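PDB 3RD5: Mypaa.01249.c from Mycobacterium paratuberculosis, which is functionally uncharacterised but probably acts as an oxidoreductase of the short-chain dehydrogenase/reductase family. Local coordinates for residues A[121-124]-A[125-129]; A[181-185]-A[186-190]; A[262-266]-A[267-271]. One frame throughout, in Å; residues are numbered along the deposited sequence. Where two conformers were deposited one is given.

Interaction 1 of 3, residues A[121-124]-A[125-129]; sequences ALTN and LLLPR
L122 sends CG opposite its backbone N (chi1 179°) and L126, one turn on, swings CG opposite its carbonyl carbon (chi1 -68°), which brings the two branches together: L122 CD1 touches L126 CD1 at 3.7 Å. T123 does the same job for L127. Its CG2 lies 4.0 Å from L127 CG, while OG1 turns back to H119 O and also bonds N92 ND2. L127 lies against the backbone as well: its CG is 3.2 Å from T123 O, which also takes the main-chain bond from L127 N at 2.9 Å. N124 runs beside L127, with OD1 4.0 Å from L127 CD1. That buried OD1 has no polar partner in the model, although ND2 is held by T287. P128, with no N-H to give, offers N124 O only its CD, at 3.7 Å, and the chain tightens through a 3-10 segment at 127-128. L122 and L126 face L90 of strand 87-92, and L127 leans on L179. This is the last turn of helix 110-126 and the 3-10 exit that follows, in the beta-alpha-beta crossover of the Rossmann fold from strand 87-92 to strand 133-137.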
loop_
_atom_site.group_PDB
_atom_site.type_symbol
_atom_site.label_atom_id
_atom_site.label_comp_id
_atom_site.label_asym_id
_atom_site.label_seq_id
_atom_site.Cartn_x
_atom_site.Cartn_y
_atom_site.Cartn_z
ATOM N N ALA A 121 -5.635 -4.088 -8.314
ATOM C CA ALA A 121 -5.364 -5.046 -9.359
ATOM C C ALA A 121 -4.156 -5.897 -9.039
ATOM O O ALA A 121 -4.189 -7.144 -9.160
ATOM C CB ALA A 121 -5.145 -4.289 -10.693
ATOM N N LEU A 122 -3.097 -5.261 -8.579
ATOM C CA LEU A 122 -1.863 -5.984 -8.236
ATOM C C LEU A 122 -2.139 -7.060 -7.187
ATOM O O LEU A 122 -1.656 -8.219 -7.279
ATOM C CB LEU A 122 -0.785 -5.035 -7.728
ATOM C CG LEU A 122 0.536 -5.660 -7.307
ATOM C CD1 LEU A 122 1.210 -6.356 -8.513
ATOM C CD2 LEU A 122 1.451 -4.593 -6.671
ATOM N N THR A 123 -2.860 -6.669 -6.141
ATOM C CA THR A 123 -3.142 -7.580 -5.029
ATOM C C THR A 123 -3.988 -8.777 -5.484
ATOM O O THR A 123 -3.657 -9.943 -5.185
ATOM C CB THR A 123 -3.823 -6.843 -3.865
ATOM O OG1 THR A 123 -3.005 -5.756 -3.435
ATOM C CG2 THR A 123 -4.059 -7.823 -2.681
ATOM N N ASN A 124 -5.030 -8.525 -6.274
ATOM C CA ASN A 124 -5.847 -9.644 -6.730
ATOM C C ASN A 124 -5.036 -10.593 -7.613
ATOM O O ASN A 124 -5.272 -11.805 -7.577
ATOM C CB ASN A 124 -7.072 -9.157 -7.522
ATOM C CG ASN A 124 -8.188 -8.708 -6.644
ATOM O OD1 ASN A 124 -8.380 -9.238 -5.534
ATOM N ND2 ASN A 124 -8.989 -7.738 -7.164
ATOM N N LEU A 125 -4.116 -10.071 -8.402
ATOM C CA LEU A 125 -3.314 -10.911 -9.287
ATOM C C LEU A 125 -2.252 -11.711 -8.523
ATOM O O LEU A 125 -1.963 -12.857 -8.911
ATOM C CB LEU A 125 -2.667 -10.060 -10.364
ATOM C CG LEU A 125 -3.627 -9.456 -11.380
ATOM C CD1 LEU A 125 -2.955 -8.347 -12.174
ATOM C CD2 LEU A 125 -4.209 -10.550 -12.320
ATOM N N LEU A 126 -1.726 -11.189 -7.418
ATOM C CA LEU A 126 -0.709 -11.899 -6.625
ATOM C C LEU A 126 -1.265 -12.839 -5.552
ATOM O O LEU A 126 -0.573 -13.762 -5.104
ATOM C CB LEU A 126 0.250 -10.911 -5.986
ATOM C CG LEU A 126 1.156 -10.153 -6.939
ATOM C CD1 LEU A 126 2.077 -9.147 -6.172
ATOM C CD2 LEU A 126 2.027 -11.133 -7.743
ATOM N N LEU A 127 -2.490 -12.583 -5.073
ATOM C CA LEU A 127 -3.047 -13.304 -3.944
ATOM C C LEU A 127 -2.911 -14.832 -3.995
ATOM O O LEU A 127 -2.572 -15.419 -2.958
ATOM C CB LEU A 127 -4.516 -12.938 -3.700
ATOM C CG LEU A 127 -4.772 -11.730 -2.823
ATOM C CD1 LEU A 127 -6.242 -11.312 -2.905
ATOM C CD2 LEU A 127 -4.398 -11.930 -1.345
ATOM N N PRO A 128 -3.136 -15.453 -5.155
ATOM C CA PRO A 128 -2.988 -16.919 -5.214
ATOM C C PRO A 128 -1.580 -17.440 -4.928
ATOM O O PRO A 128 -1.423 -18.666 -4.721
ATOM C CB PRO A 128 -3.408 -17.247 -6.650
ATOM C CG PRO A 128 -4.240 -16.115 -7.065
ATOM C CD PRO A 128 -3.636 -14.914 -6.432
ATOM N N ARG A 129 -0.580 -16.572 -4.976
ATOM C CA ARG A 129 0.823 -16.938 -4.796
ATOM C C ARG A 129 1.488 -16.237 -3.610
ATOM O O ARG A 129 2.707 -16.283 -3.459
ATOM C CB ARG A 129 1.589 -16.691 -6.087
ATOM C CG ARG A 129 0.974 -17.470 -7.270
ATOM C CD ARG A 129 1.857 -17.456 -8.522
ATOM N NE ARG A 129 2.107 -16.117 -9.003
ATOM C CZ ARG A 129 1.250 -15.349 -9.647
ATOM N NH1 ARG A 129 0.021 -15.763 -9.907
ATOM N NH2 ARG A 129 1.631 -14.137 -10.044
#

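Interaction 2 of 3, residues A[181-185]-A[186-190]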
loop_
_atom_site.group_PDB
_atom_site.type_symbol
_atom_site.label_atom_id
_atom_site.label_comp_id
_atom_site.label_asym_id
_atom_site.label_seq_id
_atom_site.Cartn_x
_atom_site.Cartn_y
_atom_site.Cartn_z
ATOM N N ARG A 181 -12.176 -9.324 5.122
ATOM C CA ARG A 181 -13.486 -10.023 5.206
ATOM C C ARG A 181 -13.513 -11.185 4.211
ATOM O O ARG A 181 -13.959 -12.300 4.566
ATOM C CB ARG A 181 -14.627 -9.078 4.947
ATOM C CG ARG A 181 -15.988 -9.680 5.216
ATOM C CD ARG A 181 -17.100 -8.760 4.771
ATOM N NE ARG A 181 -17.215 -8.662 3.329
ATOM C CZ ARG A 181 -17.749 -9.599 2.544
ATOM N NH1 ARG A 181 -18.238 -10.742 3.063
ATOM N NH2 ARG A 181 -17.832 -9.409 1.228
ATOM N N ARG A 182 -13.039 -10.953 3.001
ATOM C CA ARG A 182 -13.022 -11.988 1.975
ATOM C C ARG A 182 -12.042 -13.113 2.265
ATOM O O ARG A 182 -12.334 -14.288 2.002
ATOM C CB ARG A 182 -12.779 -11.351 0.620
ATOM C CG ARG A 182 -14.009 -10.626 0.100
ATOM C CD ARG A 182 -13.681 -9.846 -1.150
ATOM N NE ARG A 182 -14.830 -9.218 -1.777
ATOM C CZ ARG A 182 -15.440 -9.668 -2.881
ATOM N NH1 ARG A 182 -15.027 -10.744 -3.482
ATOM N NH2 ARG A 182 -16.423 -8.978 -3.432
ATOM N N LEU A 183 -10.881 -12.773 2.824
ATOM C CA LEU A 183 -9.885 -13.779 3.176
ATOM C C LEU A 183 -10.449 -14.679 4.248
ATOM O O LEU A 183 -10.336 -15.913 4.163
ATOM C CB LEU A 183 -8.575 -13.110 3.637
ATOM C CG LEU A 183 -7.755 -12.397 2.566
ATOM C CD1 LEU A 183 -6.631 -11.599 3.199
ATOM C CD2 LEU A 183 -7.206 -13.421 1.517
ATOM N N THR A 184 -11.062 -14.099 5.272
ATOM C CA THR A 184 -11.656 -14.892 6.369
ATOM C C THR A 184 -12.765 -15.790 5.830
ATOM O O THR A 184 -12.791 -16.999 6.152
ATOM C CB THR A 184 -12.158 -13.970 7.471
ATOM O OG1 THR A 184 -11.043 -13.264 8.058
ATOM C CG2 THR A 184 -12.907 -14.766 8.577
ATOM N N ALA A 185 -13.625 -15.252 4.976
ATOM C CA ALA A 185 -14.707 -16.065 4.398
ATOM C C ALA A 185 -14.192 -17.215 3.548
ATOM O O ALA A 185 -14.853 -18.274 3.501
ATOM C CB ALA A 185 -15.624 -15.193 3.592
ATOM N N ALA A 186 -13.050 -17.046 2.882
ATOM C CA ALA A 186 -12.428 -18.084 2.053
ATOM C C ALA A 186 -11.648 -19.093 2.869
ATOM O O ALA A 186 -11.139 -20.048 2.288
ATOM C CB ALA A 186 -11.476 -17.436 1.030
ATOM N N GLY A 187 -11.524 -18.911 4.178
ATOM C CA GLY A 187 -10.682 -19.782 5.008
ATOM C C GLY A 187 -9.197 -19.655 4.722
ATOM O O GLY A 187 -8.411 -20.576 4.965
ATOM N N SER A 188 -8.788 -18.479 4.242
ATOM C CA SER A 188 -7.374 -18.249 3.953
ATOM C C SER A 188 -6.612 -17.910 5.230
ATOM O O SER A 188 -7.154 -17.194 6.093
ATOM C CB SER A 188 -7.237 -17.089 2.966
ATOM O OG SER A 188 -5.885 -16.736 2.756
ATOM N N PRO A 189 -5.336 -18.334 5.326
ATOM C CA PRO A 189 -4.519 -17.883 6.463
ATOM C C PRO A 189 -3.900 -16.492 6.249
ATOM O O PRO A 189 -3.261 -15.962 7.158
ATOM C CB PRO A 189 -3.444 -18.948 6.555
ATOM C CG PRO A 189 -3.221 -19.352 5.155
ATOM C CD PRO A 189 -4.591 -19.289 4.480
ATOM N N LEU A 190 -4.104 -15.920 5.079
ATOM C CA LEU A 190 -3.540 -14.594 4.791
ATOM C C LEU A 190 -4.228 -13.528 5.599
ATOM O O LEU A 190 -5.431 -13.618 5.891
ATOM C CB LEU A 190 -3.646 -14.242 3.305
ATOM C CG LEU A 190 -2.939 -15.159 2.311
ATOM C CD1 LEU A 190 -3.279 -14.727 0.861
ATOM C CD2 LEU A 190 -1.433 -15.174 2.540
#
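The flat groups that matter between T184 and G187, and between L183 and S188, are peptide carbonyls. G187 N stands over the face of the T184 carbonyl, 64° out of its plane, and bonds O at 3.0 Å without using a lone-pair direction. S188 N reaches L183 O, also at 3.0 Å, but stays closer to that carbonyl's plane, tilted 25° from it. In one of its two conformers, R182 makes a cation-pi contact with W278 through its guanidinium, and its NE is in a salt bridge with E178. A186 N closes the ordinary helical bond, 3.0 Å from R182 O. With G187 at positive phi and the two nested bonds from G187 and S188, the end of helix 161-185 is a Schellman motif, and the chain turns off toward strand 191-195. L183 is the apolar partner beneath it. Its CD2 packs 3.8 Å from S188 OG, while CD1 lies 4.0 Å from L190 CB and 3.6 Å from L190 O. S188 then organises the exit: chi1 of 174° holds OG beside its own carbonyl carbon, where it accepts the L190 N-H at 3.0 Å, an ST turn, in which OG accepts from the N-H two residues on. L190 lies alongside L183, whose other neighbours include F289 and L291 near the C-terminus; L190 itself is buried against L127.

Interaction 3 of 3, residues A[262-266]-A[267-271]; sequences VGRSR and RAKDA. With EPE (4-(2-hydroxyethyl)-1-piperazine ethanesulfonic acid), chain B; EDO (1,2-ethanediol), chain C.
S265 and A268 are joined by the straightest hydrogen bond across this turn: A268 N donates to S265 OG at 3.0 Å. Chi1 of 74° tucks OG between the backbone N and carbonyl carbon of S265, facing the start of the 3-10 segment 267-269. K269 N bonds R266 O at 3.0 Å from above the carbonyl plane. Apolar contact comes from the aliphatic part of R264: CG lies 3.8 Å from A268 CB, and the same atom meets K269 CG as the two long chains cross at an angle. Water stitches the polar ends. One molecule sits at the edge of the R264 guanidinium, in its plane, accepting from NH1 and donating to A268 O; another accepts from both R264 N and K269 NZ. The sulfonate of the bound buffer molecule is gripped by the backbone, R266 N to O3S and R267 N to O1S, each at 3.0 Å. O1S sits 3.6 Å above the plane of the R267 guanidinium, over its centre, and R267 NE is held by G145 O. An ethanediol bridges both carboxylate oxygens of D270. D270 is the N-cap of helix 271-285, bonding M273 N through OD1, while R264 pairs with D246 and rests on F248 of strand 248-251, and A268 packs on L170 of helix 161-185.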
loop_
_atom_site.group_PDB
_atom_site.type_symbol
_atom_site.label_atom_id
_atom_site.label_comp_id
_atom_site.label_asym_id
_atom_site.label_seq_id
_atom_site.Cartn_x
_atom_site.Cartn_y
_atom_site.Cartn_z
ATOM N N VAL A 262 -3.808 1.668 15.803
ATOM C CA VAL A 262 -4.470 2.963 15.924
ATOM C C VAL A 262 -5.885 2.888 15.332
ATOM O O VAL A 262 -6.249 1.895 14.711
ATOM C CB VAL A 262 -3.672 4.075 15.248
ATOM C CG1 VAL A 262 -2.336 4.291 15.981
ATOM C CG2 VAL A 262 -3.463 3.798 13.753
ATOM N N GLY A 263 -6.657 3.924 15.586
ATOM C CA GLY A 263 -8.015 4.037 15.072
ATOM C C GLY A 263 -8.080 4.627 13.680
ATOM O O GLY A 263 -7.069 4.936 13.037
ATOM N N ARG A 264 -9.306 4.703 13.184
ATOM C CA ARG A 264 -9.577 5.210 11.841
ATOM C C ARG A 264 -10.969 5.890 11.829
ATOM O O ARG A 264 -11.740 5.792 12.790
ATOM C CB ARG A 264 -9.512 4.088 10.793
ATOM C CG ARG A 264 -10.633 3.070 10.905
ATOM C CD ARG A 264 -10.350 1.846 10.040
ATOM N NE ARG A 264 -9.435 0.969 10.754
ATOM C CZ ARG A 264 -9.051 -0.244 10.325
ATOM N NH1 ARG A 264 -9.424 -0.700 9.151
ATOM N NH2 ARG A 264 -8.315 -0.979 11.151
ATOM N N SER A 265 -11.278 6.577 10.736
ATOM C CA SER A 265 -12.494 7.358 10.646
ATOM C C SER A 265 -13.761 6.493 10.617
ATOM O O SER A 265 -13.729 5.296 10.298
ATOM C CB SER A 265 -12.474 8.234 9.392
ATOM O OG SER A 265 -12.699 7.441 8.224
ATOM N N ARG A 266 -14.888 7.124 10.932
ATOM C CA ARG A 266 -16.170 6.462 10.874
ATOM C C ARG A 266 -16.444 5.964 9.451
ATOM O O ARG A 266 -16.900 4.846 9.256
ATOM C CB ARG A 266 -17.275 7.403 11.339
ATOM C CG ARG A 266 -17.188 7.767 12.806
ATOM C CD ARG A 266 -18.149 8.952 13.078
ATOM N NE ARG A 266 -18.158 9.345 14.487
ATOM C CZ ARG A 266 -18.415 10.573 14.946
ATOM N NH1 ARG A 266 -18.673 11.589 14.113
ATOM N NH2 ARG A 266 -18.402 10.795 16.262
ATOM N N ARG A 267 -16.128 6.787 8.444
ATOM C CA ARG A 267 -16.322 6.338 7.060
ATOM C C ARG A 267 -15.443 5.153 6.683
ATOM O O ARG A 267 -15.829 4.305 5.890
ATOM C CB ARG A 267 -16.160 7.502 6.083
ATOM C CG ARG A 267 -17.329 8.438 6.171
ATOM C CD ARG A 267 -17.401 9.465 5.053
ATOM N NE ARG A 267 -16.359 10.466 5.138
ATOM C CZ ARG A 267 -16.418 11.614 5.822
ATOM N NH1 ARG A 267 -15.405 12.478 5.742
ATOM N NH2 ARG A 267 -17.475 11.945 6.565
ATOM N N ALA A 268 -14.246 5.066 7.254
ATOM C CA ALA A 268 -13.406 3.885 7.024
ATOM C C ALA A 268 -13.954 2.616 7.654
ATOM O O ALA A 268 -13.533 1.523 7.263
ATOM C CB ALA A 268 -11.950 4.153 7.537
ATOM N N LYS A 269 -14.872 2.741 8.606
ATOM C CA LYS A 269 -15.502 1.594 9.272
ATOM C C LYS A 269 -16.828 1.188 8.661
ATOM O O LYS A 269 -17.509 0.323 9.209
ATOM C CB LYS A 269 -15.618 1.860 10.788
ATOM C CG LYS A 269 -14.231 1.995 11.428
ATOM C CD LYS A 269 -14.267 2.146 12.935
ATOM C CE LYS A 269 -14.140 3.558 13.395
ATOM N NZ LYS A 269 -13.985 3.605 14.897
ATOM N N ASP A 270 -17.207 1.779 7.527
ATOM C CA ASP A 270 -18.478 1.491 6.866
ATOM C C ASP A 270 -18.320 0.237 5.990
ATOM O O ASP A 270 -17.699 0.270 4.928
ATOM C CB ASP A 270 -18.907 2.707 6.045
ATOM C CG ASP A 270 -20.299 2.561 5.425
ATOM O OD1 ASP A 270 -20.730 1.457 5.112
ATOM O OD2 ASP A 270 -20.936 3.612 5.165
ATOM N N ALA A 271 -18.840 -0.888 6.473
ATOM C CA ALA A 271 -18.676 -2.150 5.787
ATOM C C ALA A 271 -19.431 -2.195 4.467
ATOM O O ALA A 271 -18.960 -2.808 3.517
ATOM C CB ALA A 271 -19.137 -3.323 6.701
HETATM N N1 EPE B . -14.124 14.446 9.860
HETATM C C2 EPE B . -14.424 15.585 10.761
HETATM C C3 EPE B . -13.713 16.851 10.253
HETATM N N4 EPE B . -12.274 16.660 10.045
HETATM C C5 EPE B . -12.024 15.513 9.159
HETATM C C6 EPE B . -12.665 14.285 9.762
HETATM C C7 EPE B . -11.662 17.918 9.599
HETATM C C8 EPE B . -11.016 17.969 8.218
HETATM O O8 EPE B . -9.785 17.271 8.204
HETATM C C9 EPE B . -14.662 13.221 10.489
HETATM C C10 EPE B . -14.557 12.029 9.521
HETATM S S EPE B . -15.594 10.628 10.020
HETATM O O1S EPE B . -15.602 9.711 8.841
HETATM O O2S EPE B . -16.988 11.069 10.333
HETATM O O3S EPE B . -14.979 10.084 11.262
HETATM C C1 EDO C . -24.078 1.591 5.117
HETATM O O1 EDO C . -23.135 1.028 4.214
HETATM C C2 EDO C . -24.419 2.984 4.610
HETATM O O2 EDO C . -23.291 3.512 3.897
HETATM O O HOH W 1 -11.082 0.378 7.036
HETATM O O HOH W 2 -11.319 3.214 15.105
HETATM O O HOH W 3 -13.760 6.955 14.370
#

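How the interactions relate
Interactions 1 and 2 are neighbours, their centres 14 Å apart: L127 CD2 lies 3.7 Å from L190 CD1, so the 3-10 segment 127-128 packs against the loop that leaves helix 161-185. Interaction 3 stands apart, 20 Å centre to centre from interaction 2 and 24 Å from interaction 1. Its nearest atoms come to about 6 Å and 15 Å of them, with no touch. What the three share is helix 161-185: interaction 2 finishes it, while side chains of interactions 1 and 3 pack on its earlier turns. The buffer sulfonate and the ethanediol, both probably from the crystallisation liquor, are bound at interaction 3, on the loop that leads into helix 271-285.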